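Local coordinates for protein mannose recognizing lectin (PDB 4TKC) that binds mannose in pockets of a bulb-type (monocot mannose-binding-like) lectin fold, at residues L11-I17 against S59-T65; T65-C69 against H81-G86. The contacts are given in a common frame with arbitrary orientation. Residues are numbered along the deposited sequence.

Overall arrangement
Both contacts lie on or at the end of one four-stranded antiparallel sheet of the bulb-type lectin fold (15-18, 60-63, 69-72, 78-81); contact 1 also takes in the end of strand 10-12 from the adjoining sheet. They follow in series along the chain and share T65. Contact 1 joins strand 15-18, and the turn before it, to strand 60-63; contact 2 ties the loop between strands 60-63 and 69-72 to the loop after strand 78-81. Their centres lie about 10 Å apart and they touch, M63 CE packing 3.5 Å from N68 O. One mannose pocket thereby draws on both: Q64 from contact 1, and D66, N68, H81 and N85 from contact 2.

Contact 1. Residues L11-I17 against S59-T65; sequences LPENGVI and SFVKMQT. With BMA (beta-D-mannopyranose), chain B.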
ATOM      1  N   LEU A  11       5.351   4.472  -6.724  1.00 14.28           N
ATOM      2  CA  LEU A  11       5.021   3.194  -6.089  1.00 14.92           C
ATOM      3  C   LEU A  11       6.236   2.292  -6.165  1.00 13.71           C
ATOM      4  O   LEU A  11       6.572   1.797  -7.225  1.00 15.95           O
ATOM      5  CB  LEU A  11       3.837   2.524  -6.811  1.00 14.26           C
ATOM      6  CG  LEU A  11       3.071   1.510  -5.976  1.00 15.49           C
ATOM      7  CD1 LEU A  11       2.465   2.165  -4.734  1.00 16.07           C
ATOM      8  CD2 LEU A  11       1.997   0.834  -6.792  1.00 14.03           C
ATOM      9  N   PRO A  12       6.981   2.155  -5.072  1.00 14.92           N
ATOM     10  CA  PRO A  12       8.124   1.235  -5.047  1.00 15.37           C
ATOM     11  C   PRO A  12       7.705  -0.242  -4.880  1.00 14.08           C
ATOM     12  O   PRO A  12       6.518  -0.532  -4.775  1.00 15.20           O
ATOM     13  CB  PRO A  12       8.925   1.709  -3.821  1.00 16.83           C
ATOM     14  CG  PRO A  12       7.973   2.484  -2.994  1.00 23.50           C
ATOM     15  CD  PRO A  12       6.712   2.739  -3.744  1.00 15.90           C
ATOM     16  N   GLU A  13       8.671  -1.155  -4.996  1.00 14.78           N
ATOM     17  CA  GLU A  13       8.408  -2.572  -4.683  1.00 14.46           C
ATOM     18  C   GLU A  13       7.735  -2.735  -3.325  1.00 13.93           C
ATOM     19  O   GLU A  13       8.041  -2.005  -2.387  1.00 15.86           O
ATOM     20  CB  GLU A  13       9.676  -3.416  -4.755  1.00 15.01           C
ATOM     21  CG  GLU A  13      10.250  -3.488  -6.182  1.00 14.77           C
ATOM     22  CD  GLU A  13      11.477  -4.408  -6.274  1.00 17.62           C
ATOM     23  OE1 GLU A  13      11.645  -5.280  -5.388  1.00 19.05           O
ATOM     24  OE2 GLU A  13      12.294  -4.238  -7.200  1.00 17.69           O
ATOM     25  N   ASN A  14       6.724  -3.574  -3.383  1.00 14.49           N
ATOM     26  CA  ASN A  14       5.795  -3.810  -2.244  1.00 15.78           C
ATOM     27  C   ASN A  14       4.817  -2.683  -2.004  1.00 15.98           C
ATOM     28  O   ASN A  14       4.047  -2.694  -1.060  1.00 16.48           O
ATOM     29  CB  ASN A  14       6.511  -4.138  -0.916  1.00 15.09           C
ATOM     30  CG  ASN A  14       7.177  -5.479  -0.964  1.00 16.89           C
ATOM     31  OD1 ASN A  14       6.558  -6.465  -1.409  1.00 20.74           O
ATOM     32  ND2 ASN A  14       8.461  -5.515  -0.644  1.00 18.45           N
ATOM     33  N   GLY A  15       4.826  -1.683  -2.868  1.00 14.26           N
ATOM     34  CA  GLY A  15       3.865  -0.625  -2.756  1.00 14.48           C
ATOM     35  C   GLY A  15       2.485  -1.046  -3.248  1.00 13.94           C
ATOM     36  O   GLY A  15       2.362  -1.628  -4.334  1.00 15.46           O
ATOM     37  N   VAL A  16       1.439  -0.535  -2.593  1.00 13.45           N
ATOM     38  CA  VAL A  16       0.082  -0.829  -2.962  1.00 14.22           C
ATOM     39  C   VAL A  16      -0.787   0.405  -2.877  1.00 14.31           C
ATOM     40  O   VAL A  16      -0.757   1.152  -1.895  1.00 14.73           O
ATOM     41  CB  VAL A  16      -0.556  -1.891  -2.022  1.00 15.70           C
ATOM     42  CG1 VAL A  16      -2.060  -1.956  -2.262  1.00 16.41           C
ATOM     43  CG2 VAL A  16       0.070  -3.236  -2.304  1.00 14.63           C
ATOM     44  N   ILE A  17      -1.525   0.640  -3.979  1.00 14.06           N
ATOM     45  CA  ILE A  17      -2.588   1.657  -4.011  1.00 16.03           C
ATOM     46  C   ILE A  17      -3.966   1.016  -3.998  1.00 15.52           C
ATOM     47  O   ILE A  17      -4.284   0.235  -4.897  1.00 15.92           O
ATOM     48  CB  ILE A  17      -2.635   2.451  -5.346  1.00 25.13           C
ATOM     49  CG1 ILE A  17      -1.273   2.827  -5.862  1.00 24.57           C
ATOM     50  CG2 ILE A  17      -3.535   3.664  -5.206  1.00 28.82           C
ATOM     51  CD1 ILE A  17      -1.346   3.530  -7.198  1.00 37.11           C
ATOM     52  N   SER A  59      -9.460  -3.721  -7.092  1.00 14.86           N
ATOM     53  CA  SER A  59      -9.347  -3.368  -5.690  1.00 15.65           C
ATOM     54  C   SER A  59      -8.041  -2.623  -5.380  1.00 14.51           C
ATOM     55  O   SER A  59      -7.998  -1.732  -4.521  1.00 16.13           O
ATOM     56  CB  SER A  59      -9.424  -4.649  -4.877  1.00 16.59           C
ATOM     57  OG  SER A  59      -9.318  -4.436  -3.490  1.00 17.00           O
ATOM     58  N   PHE A  60      -6.952  -3.031  -6.012  1.00 14.14           N
ATOM     59  CA  PHE A  60      -5.677  -2.402  -5.710  1.00 13.89           C
ATOM     60  C   PHE A  60      -4.685  -2.633  -6.872  1.00 13.52           C
ATOM     61  O   PHE A  60      -4.839  -3.588  -7.624  1.00 13.80           O
ATOM     62  CB  PHE A  60      -5.119  -2.874  -4.320  1.00 13.78           C
ATOM     63  CG  PHE A  60      -4.776  -4.329  -4.263  1.00 14.42           C
ATOM     64  CD1 PHE A  60      -5.712  -5.241  -3.793  1.00 15.15           C
ATOM     65  CD2 PHE A  60      -3.482  -4.776  -4.504  1.00 15.02           C
ATOM     66  CE1 PHE A  60      -5.402  -6.578  -3.694  1.00 15.33           C
ATOM     67  CE2 PHE A  60      -3.175  -6.130  -4.400  1.00 16.29           C
ATOM     68  CZ  PHE A  60      -4.146  -7.026  -4.002  1.00 14.35           C
ATOM     69  N   VAL A  61      -3.631  -1.818  -6.868  1.00 13.63           N
ATOM     70  CA  VAL A  61      -2.464  -1.972  -7.731  1.00 13.54           C
ATOM     71  C   VAL A  61      -1.217  -2.185  -6.866  1.00 13.24           C
ATOM     72  O   VAL A  61      -1.033  -1.472  -5.882  1.00 15.31           O
ATOM     73  CB  VAL A  61      -2.290  -0.690  -8.582  1.00 15.84           C
ATOM     74  CG1 VAL A  61      -0.935  -0.626  -9.282  1.00 17.00           C
ATOM     75  CG2 VAL A  61      -3.385  -0.599  -9.634  1.00 15.91           C
ATOM     76  N   LYS A  62      -0.394  -3.167  -7.229  1.00 13.74           N
ATOM     77  CA  LYS A  62       0.799  -3.475  -6.475  1.00 13.23           C
ATOM     78  C   LYS A  62       1.982  -3.516  -7.444  1.00 13.65           C
ATOM     79  O   LYS A  62       1.971  -4.296  -8.416  1.00 15.38           O
ATOM     80  CB  LYS A  62       0.624  -4.830  -5.749  1.00 15.27           C
ATOM     81  CG  LYS A  62       1.816  -5.218  -4.868  1.00 16.62           C
ATOM     82  CD  LYS A  62       1.412  -6.332  -3.914  1.00 15.18           C
ATOM     83  CE  LYS A  62       2.423  -6.564  -2.805  1.00 16.20           C
ATOM     84  NZ  LYS A  62       2.140  -7.751  -1.936  1.00 19.18           N
ATOM     85  N   MET A  63       3.025  -2.777  -7.061  1.00 13.74           N
ATOM     86  CA  MET A  63       4.327  -2.843  -7.732  1.00 14.54           C
ATOM     87  C   MET A  63       5.101  -3.960  -7.023  1.00 14.77           C
ATOM     88  O   MET A  63       5.478  -3.807  -5.832  1.00 15.52           O
ATOM     89  CB  MET A  63       5.060  -1.484  -7.648  1.00 13.14           C
ATOM     90  CG  MET A  63       6.479  -1.455  -8.183  1.00 15.33           C
ATOM     91  SD  MET A  63       6.598  -1.462  -9.969  1.00 16.21           S
ATOM     92  CE  MET A  63       6.802  -3.187 -10.322  1.00 18.62           C
ATOM     93  N   GLN A  64       5.190  -5.117  -7.640  1.00 13.65           N
ATOM     94  CA  GLN A  64       5.660  -6.306  -6.928  1.00 15.30           C
ATOM     95  C   GLN A  64       7.170  -6.475  -6.944  1.00 15.83           C
ATOM     96  O   GLN A  64       7.872  -6.036  -7.889  1.00 16.08           O
ATOM     97  CB  GLN A  64       5.030  -7.541  -7.568  1.00 17.32           C
ATOM     98  CG  GLN A  64       3.517  -7.515  -7.529  1.00 17.06           C
ATOM     99  CD  GLN A  64       2.864  -8.740  -8.111  1.00 14.67           C
ATOM    100  OE1 GLN A  64       3.437  -9.474  -8.934  1.00 19.85           O
ATOM    101  NE2 GLN A  64       1.613  -8.934  -7.732  1.00 14.46           N
ATOM    102  N   THR A  65       7.640  -7.280  -5.986  1.00 15.39           N
ATOM    103  CA  THR A  65       9.055  -7.593  -5.933  1.00 17.58           C
ATOM    104  C   THR A  65       9.528  -8.479  -7.111  1.00 17.48           C
ATOM    105  O   THR A  65      10.737  -8.579  -7.334  1.00 21.77           O
ATOM    106  CB  THR A  65       9.409  -8.313  -4.649  1.00 18.16           C
ATOM    107  OG1 THR A  65       8.554  -9.442  -4.527  1.00 19.90           O
ATOM    108  CG2 THR A  65       9.210  -7.412  -3.412  1.00 19.19           C
TER
HETATM  109  C1  BMA B 201       2.740 -13.224 -12.703  1.00 28.12           C
HETATM  110  C2  BMA B 201       3.121 -12.635 -11.348  1.00 23.92           C
HETATM  111  C3  BMA B 201       1.869 -12.662 -10.487  1.00 26.76           C
HETATM  112  C4  BMA B 201       0.697 -11.953 -11.186  1.00 30.71           C
HETATM  113  C5  BMA B 201       0.456 -12.509 -12.593  1.00 31.78           C
HETATM  114  C6  BMA B 201      -0.702 -11.777 -13.271  1.00 32.79           C
HETATM  115  O1  BMA B 201       3.945 -13.219 -13.474  1.00 29.53           O
HETATM  116  O2  BMA B 201       3.669 -11.319 -11.499  1.00 25.95           O
HETATM  117  O3  BMA B 201       2.192 -12.067  -9.228  1.00 26.37           O
HETATM  118  O4  BMA B 201      -0.505 -12.100 -10.427  1.00 31.00           O
HETATM  119  O5  BMA B 201       1.701 -12.423 -13.299  1.00 40.78           O
HETATM  120  O6  BMA B 201      -0.451 -11.436 -14.645  1.00 44.55           O
HETATM  121  O   HOH W   1       5.703  -7.519  -3.924  1.00 19.89           O
HETATM  122  O   HOH W   2       4.310  -7.693  -0.256  1.00 22.76           O
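L11 turns its side chain to strand 60-63, CD2 lying 4.1 Å from V61 CG1 and 3.9 Å from M63 CB, an apolar contact on the face that also carries V61 and M63. From P12 to G15 the chain makes a type II beta turn, closed by G15 N to P12 O at 2.8 Å. The E13 carboxylate reaches past T65 to bond H89 and Y91. N14 takes the positive-phi position of the turn; its N donates to M63 O at 2.8 Å, while OD1 accepts hydrogen bonds from two waters, one of which accepts from T65 N and the other from K62 NZ. K62 NZ also bonds the backbone of P6 in the second subunit. G15 O then accepts from M63 N at 3.0 Å; a beta carbon here would collide with L11 CD1. V16 faces K62 across a non-hydrogen-bonded pair, CG2 to CG 3.7 Å, and its CG1 meets F60 CB at 3.8 Å. I17 and V61 form the hydrogen-bonded pair, I17 N to V61 O and V61 N to I17 O both at 2.9 Å. L11 bonds L93 of strand 92-95, so the P12-G15 turn carries the chain from that sheet to the next, which strand 15-18 edges; strand 69-72 flanks 60-63 on the other side, with a classic bulge at S59 and F60 opposite Y72, and I17 and V61 pack on strand 30-34.

Contact 2. Residues T65-C69 against H81-G86; sequences TDGNC and HTATNG. With BMA (beta-D-mannopyranose), chain B.
N68 lays its carboxamide over the backbone of the loop at A83 and T84: with chi1 t, OD1 lies 2.8 Å from A83 N and 3.5 Å from T84 N, both weak hydrogen bonds, and ND2 is left to donate to O2 of the mannose at 3.1 Å. The loops run roughly antiparallel, 148° apart end to end, G67 nearest N85 (CA-CA 4.3 Å) and C69 nearest T82 (5.4 Å). At the strand end, T82 N donates to C69 O at 3.0 Å, and C69 N to T82 OG1 at 3.1 Å; T82 OG1 (chi1 p) donates to T84 OG1 at 2.7 Å, and T84 OG1 donates to G67 O at 2.6 Å. D66, chi1 p, forms an Asx turn, OD1 accepting from N68 N at 2.9 Å, while OD2 accepts from mannose O2 at 2.6 Å. This aspartate and asparagine, two residues apart and joined on the same sugar hydroxyl, belong to the Q-x-D-x-N-x-V-x-Y type of mannose site of bulb-type lectins, completed by Q64 and Y72. G67 has phi/psi 92/-17, and a beta carbon there would strike G86 N. G86 N donates to D66 O at 3.1 Å, where N85 CA also makes a CA-H...O contact at 3.2 Å. H81, chi1 p, offers one ring face to mannose O6; T82 and T84 rest on V103 and W112 of the neighbouring sheet.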
ATOM      1  N   THR A  65       7.640  -7.280  -5.986  1.00 15.39           N
ATOM      2  CA  THR A  65       9.055  -7.593  -5.933  1.00 17.58           C
ATOM      3  C   THR A  65       9.528  -8.479  -7.111  1.00 17.48           C
ATOM      4  O   THR A  65      10.737  -8.579  -7.334  1.00 21.77           O
ATOM      5  CB  THR A  65       9.409  -8.313  -4.649  1.00 18.16           C
ATOM      6  OG1 THR A  65       8.554  -9.442  -4.527  1.00 19.90           O
ATOM      7  CG2 THR A  65       9.210  -7.412  -3.412  1.00 19.19           C
ATOM      8  N   ASP A  66       8.607  -9.061  -7.895  1.00 15.37           N
ATOM      9  CA  ASP A  66       9.021  -9.730  -9.147  1.00 15.37           C
ATOM     10  C   ASP A  66       9.204  -8.795 -10.352  1.00 16.77           C
ATOM     11  O   ASP A  66       9.577  -9.280 -11.418  1.00 20.55           O
ATOM     12  CB  ASP A  66       8.125 -10.942  -9.472  1.00 15.23           C
ATOM     13  CG  ASP A  66       6.716 -10.569  -9.883  1.00 15.33           C
ATOM     14  OD1 ASP A  66       6.415  -9.344  -9.924  1.00 15.65           O
ATOM     15  OD2 ASP A  66       5.919 -11.511 -10.183  1.00 20.81           O
ATOM     16  N   GLY A  67       9.001  -7.486 -10.131  1.00 16.28           N
ATOM     17  CA  GLY A  67       9.129  -6.503 -11.225  1.00 16.60           C
ATOM     18  C   GLY A  67       7.820  -6.238 -11.915  1.00 15.75           C
ATOM     19  O   GLY A  67       7.766  -5.377 -12.794  1.00 17.34           O
ATOM     20  N   ASN A  68       6.838  -7.100 -11.737  1.00 14.26           N
ATOM     21  CA  ASN A  68       5.530  -6.932 -12.366  1.00 14.43           C
ATOM     22  C   ASN A  68       4.698  -5.923 -11.603  1.00 14.53           C
ATOM     23  O   ASN A  68       4.673  -5.982 -10.379  1.00 16.59           O
ATOM     24  CB  ASN A  68       4.773  -8.263 -12.524  1.00 13.99           C
ATOM     25  CG  ASN A  68       3.823  -8.299 -13.723  1.00 17.53           C
ATOM     26  OD1 ASN A  68       3.735  -7.363 -14.543  1.00 18.36           O
ATOM     27  ND2 ASN A  68       3.090  -9.422 -13.831  1.00 20.51           N
ATOM     28  N   CYS A  69       4.032  -5.010 -12.309  1.00 13.97           N
ATOM     29  CA  CYS A  69       3.070  -4.095 -11.725  1.00 14.64           C
ATOM     30  C   CYS A  69       1.656  -4.542 -12.068  1.00 15.28           C
ATOM     31  O   CYS A  69       1.322  -4.678 -13.241  1.00 15.95           O
ATOM     32  CB  CYS A  69       3.304  -2.650 -12.185  1.00 17.27           C
ATOM     33  SG  CYS A  69       2.229  -1.473 -11.349  1.00 18.34           S
ATOM     34  N   HIS A  81      -1.748  -6.029 -15.893  1.00 15.91           N
ATOM     35  CA  HIS A  81      -0.355  -6.156 -15.532  1.00 16.15           C
ATOM     36  C   HIS A  81       0.538  -5.595 -16.622  1.00 16.29           C
ATOM     37  O   HIS A  81       0.187  -5.593 -17.803  1.00 18.60           O
ATOM     38  CB  HIS A  81      -0.002  -7.605 -15.156  1.00 24.48           C
ATOM     39  CG  HIS A  81      -0.260  -8.588 -16.239  1.00 24.33           C
ATOM     40  ND1 HIS A  81       0.753  -9.136 -17.003  1.00 50.59           N
ATOM     41  CD2 HIS A  81      -1.413  -9.123 -16.698  1.00 25.08           C
ATOM     42  CE1 HIS A  81       0.232  -9.971 -17.885  1.00 30.71           C
ATOM     43  NE2 HIS A  81      -1.084  -9.951 -17.748  1.00 52.99           N
ATOM     44  N   THR A  82       1.626  -4.981 -16.190  1.00 15.41           N
ATOM     45  CA  THR A  82       2.643  -4.411 -17.083  1.00 15.89           C
ATOM     46  C   THR A  82       3.572  -5.456 -17.710  1.00 16.32           C
ATOM     47  O   THR A  82       4.233  -5.172 -18.720  1.00 19.15           O
ATOM     48  CB  THR A  82       3.481  -3.361 -16.359  1.00 14.47           C
ATOM     49  OG1 THR A  82       4.086  -3.993 -15.205  1.00 15.17           O
ATOM     50  CG2 THR A  82       2.578  -2.234 -15.851  1.00 16.17           C
ATOM     51  N   ALA A  83       3.547  -6.686 -17.215  1.00 18.22           N
ATOM     52  CA  ALA A  83       4.390  -7.764 -17.750  1.00 16.39           C
ATOM     53  C   ALA A  83       5.870  -7.383 -17.825  1.00 18.31           C
ATOM     54  O   ALA A  83       6.582  -7.722 -18.762  1.00 20.66           O
ATOM     55  CB  ALA A  83       3.859  -8.294 -19.079  1.00 20.42           C
ATOM     56  N   THR A  84       6.329  -6.763 -16.750  1.00 15.81           N
ATOM     57  CA  THR A  84       7.654  -6.242 -16.628  1.00 15.47           C
ATOM     58  C   THR A  84       8.592  -7.076 -15.744  1.00 16.39           C
ATOM     59  O   THR A  84       9.725  -6.634 -15.467  1.00 17.95           O
ATOM     60  CB  THR A  84       7.608  -4.791 -16.131  1.00 15.72           C
ATOM     61  OG1 THR A  84       6.658  -4.638 -15.083  1.00 17.91           O
ATOM     62  CG2 THR A  84       7.180  -3.901 -17.248  1.00 14.87           C
ATOM     63  N   ASN A  85       8.140  -8.292 -15.387  1.00 17.00           N
ATOM     64  CA  ASN A  85       8.855  -9.235 -14.520  1.00 17.66           C
ATOM     65  C   ASN A  85      10.308  -9.302 -14.954  1.00 15.74           C
ATOM     66  O   ASN A  85      10.584  -9.501 -16.132  1.00 17.63           O
ATOM     67  CB  ASN A  85       8.337 -10.687 -14.664  1.00 22.67           C
ATOM     68  CG  ASN A  85       6.883 -10.857 -14.339  1.00 22.82           C
ATOM     69  OD1 ASN A  85       6.516 -11.593 -13.381  1.00 28.02           O
ATOM     70  ND2 ASN A  85       6.037 -10.247 -15.127  1.00 20.33           N
ATOM     71  N   GLY A  86      11.216  -9.144 -14.017  1.00 17.47           N
ATOM     72  CA  GLY A  86      12.620  -9.296 -14.270  1.00 18.00           C
ATOM     73  C   GLY A  86      13.421  -9.182 -12.985  1.00 17.85           C
ATOM     74  O   GLY A  86      12.866  -9.025 -11.878  1.00 19.49           O
TER
HETATM   75  C1  BMA B 201       2.740 -13.224 -12.703  1.00 28.12           C
HETATM   76  C2  BMA B 201       3.121 -12.635 -11.348  1.00 23.92           C
HETATM   77  C3  BMA B 201       1.869 -12.662 -10.487  1.00 26.76           C
HETATM   78  C4  BMA B 201       0.697 -11.953 -11.186  1.00 30.71           C
HETATM   79  C5  BMA B 201       0.456 -12.509 -12.593  1.00 31.78           C
HETATM   80  C6  BMA B 201      -0.702 -11.777 -13.271  1.00 32.79           C
HETATM   81  O1  BMA B 201       3.945 -13.219 -13.474  1.00 29.53           O
HETATM   82  O2  BMA B 201       3.669 -11.319 -11.499  1.00 25.95           O
HETATM   83  O3  BMA B 201       2.192 -12.067  -9.228  1.00 26.37           O
HETATM   84  O4  BMA B 201      -0.505 -12.100 -10.427  1.00 31.00           O
HETATM   85  O5  BMA B 201       1.701 -12.423 -13.299  1.00 40.78           O
HETATM   86  O6  BMA B 201      -0.451 -11.436 -14.645  1.00 44.55           O